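Local coordinates for NEQ263 (PDB 5BN3), which probably binds ATP and forms, together with NeqA, the catalytic core of an unusual archaeal ATP synthase, at residues Y69-G78 with I182-S190. Numbering follows the deposited sequence.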
loop_
_atom_site.group_PDB
_atom_site.type_symbol
_atom_site.label_atom_id
_atom_site.label_comp_id
_atom_site.label_asym_id
_atom_site.label_seq_id
_atom_site.Cartn_x
_atom_site.Cartn_y
_atom_site.Cartn_z
ATOM N N TYR B 69 41.476 -0.078 25.118
ATOM C CA TYR B 69 40.029 -0.296 25.139
ATOM C C TYR B 69 39.671 -1.670 25.691
ATOM O O TYR B 69 38.600 -1.860 26.267
ATOM C CB TYR B 69 39.442 -0.143 23.732
ATOM C CG TYR B 69 39.470 1.270 23.206
ATOM C CD1 TYR B 69 40.564 1.746 22.506
ATOM C CD2 TYR B 69 38.401 2.128 23.408
ATOM C CE1 TYR B 69 40.594 3.030 22.026
ATOM C CE2 TYR B 69 38.422 3.420 22.930
ATOM C CZ TYR B 69 39.522 3.865 22.239
ATOM O OH TYR B 69 39.552 5.151 21.759
ATOM N N ILE B 70 40.576 -2.624 25.504
ATOM C CA ILE B 70 40.352 -3.994 25.948
ATOM C C ILE B 70 40.225 -4.057 27.470
ATOM O O ILE B 70 41.134 -3.648 28.196
ATOM C CB ILE B 70 41.480 -4.928 25.463
ATOM C CG1 ILE B 70 41.651 -4.794 23.946
ATOM C CG2 ILE B 70 41.183 -6.368 25.843
ATOM C CD1 ILE B 70 42.758 -5.654 23.367
ATOM N N GLY B 71 39.089 -4.561 27.943
ATOM C CA GLY B 71 38.806 -4.614 29.367
ATOM C C GLY B 71 37.919 -3.471 29.823
ATOM O O GLY B 71 37.541 -3.395 30.995
ATOM N N GLY B 72 37.575 -2.584 28.893
ATOM C CA GLY B 72 36.810 -1.398 29.231
ATOM C C GLY B 72 35.411 -1.329 28.645
ATOM O O GLY B 72 35.056 -2.092 27.743
ATOM N N ILE B 73 34.618 -0.401 29.179
ATOM C CA ILE B 73 33.272 -0.114 28.697
ATOM C C ILE B 73 33.185 1.363 28.313
ATOM O O ILE B 73 33.588 2.240 29.081
ATOM C CB ILE B 73 32.212 -0.425 29.770
ATOM C CG1 ILE B 73 32.289 -1.901 30.174
ATOM C CG2 ILE B 73 30.818 -0.101 29.259
ATOM C CD1 ILE B 73 31.298 -2.294 31.250
ATOM N N PHE B 74 32.661 1.632 27.121
ATOM C CA PHE B 74 32.671 2.980 26.560
ATOM C C PHE B 74 31.299 3.335 25.999
ATOM O O PHE B 74 30.468 2.449 25.790
ATOM C CB PHE B 74 33.732 3.072 25.454
ATOM C CG PHE B 74 35.102 2.609 25.884
ATOM C CD1 PHE B 74 35.429 1.258 25.886
ATOM C CD2 PHE B 74 36.063 3.525 26.284
ATOM C CE1 PHE B 74 36.684 0.833 26.289
ATOM C CE2 PHE B 74 37.321 3.104 26.685
ATOM C CZ PHE B 74 37.630 1.759 26.689
ATOM N N ASN B 75 31.050 4.621 25.759
ATOM C CA ASN B 75 29.819 5.012 25.071
ATOM C C ASN B 75 29.982 4.924 23.554
ATOM O O ASN B 75 30.999 4.432 23.064
ATOM C CB ASN B 75 29.318 6.399 25.507
ATOM C CG ASN B 75 30.269 7.528 25.125
ATOM O OD1 ASN B 75 31.220 7.340 24.367
ATOM N ND2 ASN B 75 29.999 8.720 25.647
ATOM N N GLY B 76 28.992 5.412 22.812
ATOM C CA GLY B 76 29.029 5.334 21.362
ATOM C C GLY B 76 30.118 6.170 20.716
ATOM O O GLY B 76 30.470 5.948 19.556
ATOM N N PHE B 77 30.652 7.135 21.460
ATOM C CA PHE B 77 31.712 7.991 20.939
ATOM C C PHE B 77 33.096 7.442 21.283
ATOM O O PHE B 77 34.115 8.003 20.877
ATOM C CB PHE B 77 31.562 9.415 21.479
ATOM C CG PHE B 77 30.271 10.079 21.091
ATOM C CD1 PHE B 77 30.040 10.461 19.777
ATOM C CD2 PHE B 77 29.293 10.336 22.041
ATOM C CE1 PHE B 77 28.854 11.078 19.416
ATOM C CE2 PHE B 77 28.105 10.954 21.686
ATOM C CZ PHE B 77 27.886 11.325 20.371
ATOM N N GLY B 78 33.128 6.344 22.032
ATOM C CA GLY B 78 34.387 5.748 22.442
ATOM C C GLY B 78 34.933 6.352 23.723
ATOM O O GLY B 78 36.076 6.091 24.107
ATOM N N ILE B 182 35.306 -10.885 30.078
ATOM C CA ILE B 182 35.203 -9.430 30.198
ATOM C C ILE B 182 36.545 -8.698 30.065
ATOM O O ILE B 182 36.602 -7.588 29.530
ATOM C CB ILE B 182 34.490 -9.028 31.522
ATOM C CG1 ILE B 182 34.116 -7.544 31.519
ATOM C CG2 ILE B 182 35.343 -9.375 32.738
ATOM C CD1 ILE B 182 33.002 -7.205 30.560
ATOM N N MET B 183 37.624 -9.322 30.533
ATOM C CA MET B 183 38.937 -8.681 30.502
ATOM C C MET B 183 39.520 -8.626 29.092
ATOM O O MET B 183 40.368 -7.782 28.795
ATOM C CB MET B 183 39.912 -9.375 31.457
ATOM C CG MET B 183 39.416 -9.459 32.891
ATOM S SD MET B 183 40.748 -9.692 34.087
ATOM C CE MET B 183 41.565 -8.099 33.998
ATOM N N ASN B 184 39.065 -9.526 28.227
ATOM C CA ASN B 184 39.473 -9.492 26.827
ATOM C C ASN B 184 38.315 -9.055 25.935
ATOM O O ASN B 184 38.076 -9.628 24.869
ATOM C CB ASN B 184 40.027 -10.848 26.382
ATOM C CG ASN B 184 40.885 -10.746 25.133
ATOM O OD1 ASN B 184 41.245 -9.649 24.698
ATOM N ND2 ASN B 184 41.224 -11.892 24.555
ATOM N N SER B 185 37.602 -8.028 26.384
ATOM C CA SER B 185 36.489 -7.475 25.627
ATOM C C SER B 185 36.488 -5.954 25.678
ATOM O O SER B 185 36.934 -5.356 26.658
ATOM C CB SER B 185 35.161 -8.013 26.161
ATOM O OG SER B 185 35.109 -9.423 26.055
ATOM N N ALA B 186 35.998 -5.336 24.610
ATOM C CA ALA B 186 35.761 -3.899 24.586
ATOM C C ALA B 186 34.288 -3.685 24.279
ATOM O O ALA B 186 33.776 -4.211 23.290
ATOM C CB ALA B 186 36.629 -3.225 23.544
ATOM N N ILE B 187 33.605 -2.925 25.128
ATOM C CA ILE B 187 32.162 -2.754 24.998
ATOM C C ILE B 187 31.778 -1.301 24.722
ATOM O O ILE B 187 32.191 -0.388 25.441
ATOM C CB ILE B 187 31.433 -3.278 26.255
ATOM C CG1 ILE B 187 31.721 -4.772 26.436
ATOM C CG2 ILE B 187 29.939 -3.044 26.153
ATOM C CD1 ILE B 187 31.163 -5.364 27.713
ATOM N N PHE B 188 30.992 -1.094 23.668
ATOM C CA PHE B 188 30.553 0.244 23.287
ATOM C C PHE B 188 29.032 0.325 23.340
ATOM O O PHE B 188 28.335 -0.456 22.688
ATOM C CB PHE B 188 31.075 0.598 21.892
ATOM C CG PHE B 188 32.576 0.618 21.799
ATOM C CD1 PHE B 188 33.283 -0.535 21.492
ATOM C CD2 PHE B 188 33.281 1.790 22.029
ATOM C CE1 PHE B 188 34.668 -0.520 21.414
ATOM C CE2 PHE B 188 34.663 1.815 21.951
ATOM C CZ PHE B 188 35.359 0.658 21.643
ATOM N N ILE B 189 28.524 1.268 24.126
ATOM C CA ILE B 189 27.094 1.345 24.407
ATOM C C ILE B 189 26.510 2.724 24.119
ATOM O O ILE B 189 26.970 3.724 24.666
ATOM C CB ILE B 189 26.809 0.998 25.886
ATOM C CG1 ILE B 189 27.289 -0.421 26.205
ATOM C CG2 ILE B 189 25.327 1.141 26.200
ATOM C CD1 ILE B 189 27.310 -0.745 27.684
ATOM N N SER B 190 25.501 2.775 23.254
ATOM C CA SER B 190 24.671 3.970 23.130
ATOM C C SER B 190 23.277 3.635 23.644
ATOM O O SER B 190 22.656 2.674 23.182
ATOM C CB SER B 190 24.613 4.467 21.684
ATOM O OG SER B 190 24.201 3.443 20.797
HETATM O O HOH W 1 35.026 -4.669 28.855
#
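The shortest bond here runs from Gly71 N to Ser185 O, 2.6 Å, its donor tilted 33° from the carbonyl plane. A water lies within hydrogen-bonding distance of Ser185 O and Gly72 O and can donate to either; which it serves at a given moment is not settled. Gly72 O in turn accepts from Ile187 N. Gly71 follows Ile70 in a type II turn from Tyr69 to Gly72, and its positive phi fits that turn. Beyond it the chain pairs in parallel with 185-190, the short segments inclined at 30°. Phe74, opposite Phe188, takes part in two of the ladder's bonds, the third being Ile187 N to Gly72 O: its N reaches Ile187 O at 2.7 Å, and its O accepts from Ile189 N. Phe188 CA adds a CA-H...O contact to the same Phe74 O.

On one face of the pair the Phe74 and Phe188 side chains run side by side. The ring planes lie at 24°, near parallel, but the rings are slid apart and barely overlap; the nearest approach is Phe74 CB to Phe188 CD2 at 3.7 Å. With CG anti to the carbonyl carbon, the Phe188 ring also presents its edge to Asn75 O and Gly78 CA. Tyr69 completes the aromatic cluster, its CD2 lying 3.8 Å from Phe188 CZ. On the other face Ile73 CG2, anti to its own N, meets Ile189 CD1 at 3.9 Å.

The pairing adds strand 73-75 to the parallel part of the mixed sheet of the P-loop-type nucleotide-binding domain, beside 185-190, whose other neighbour is strand 156-162. Helix 196-215 covers the aromatic side, with Leu209 against Tyr69 and Val205 against Phe188, while helix 166-178 packs on the isoleucine side through Ile173 and Tyr169.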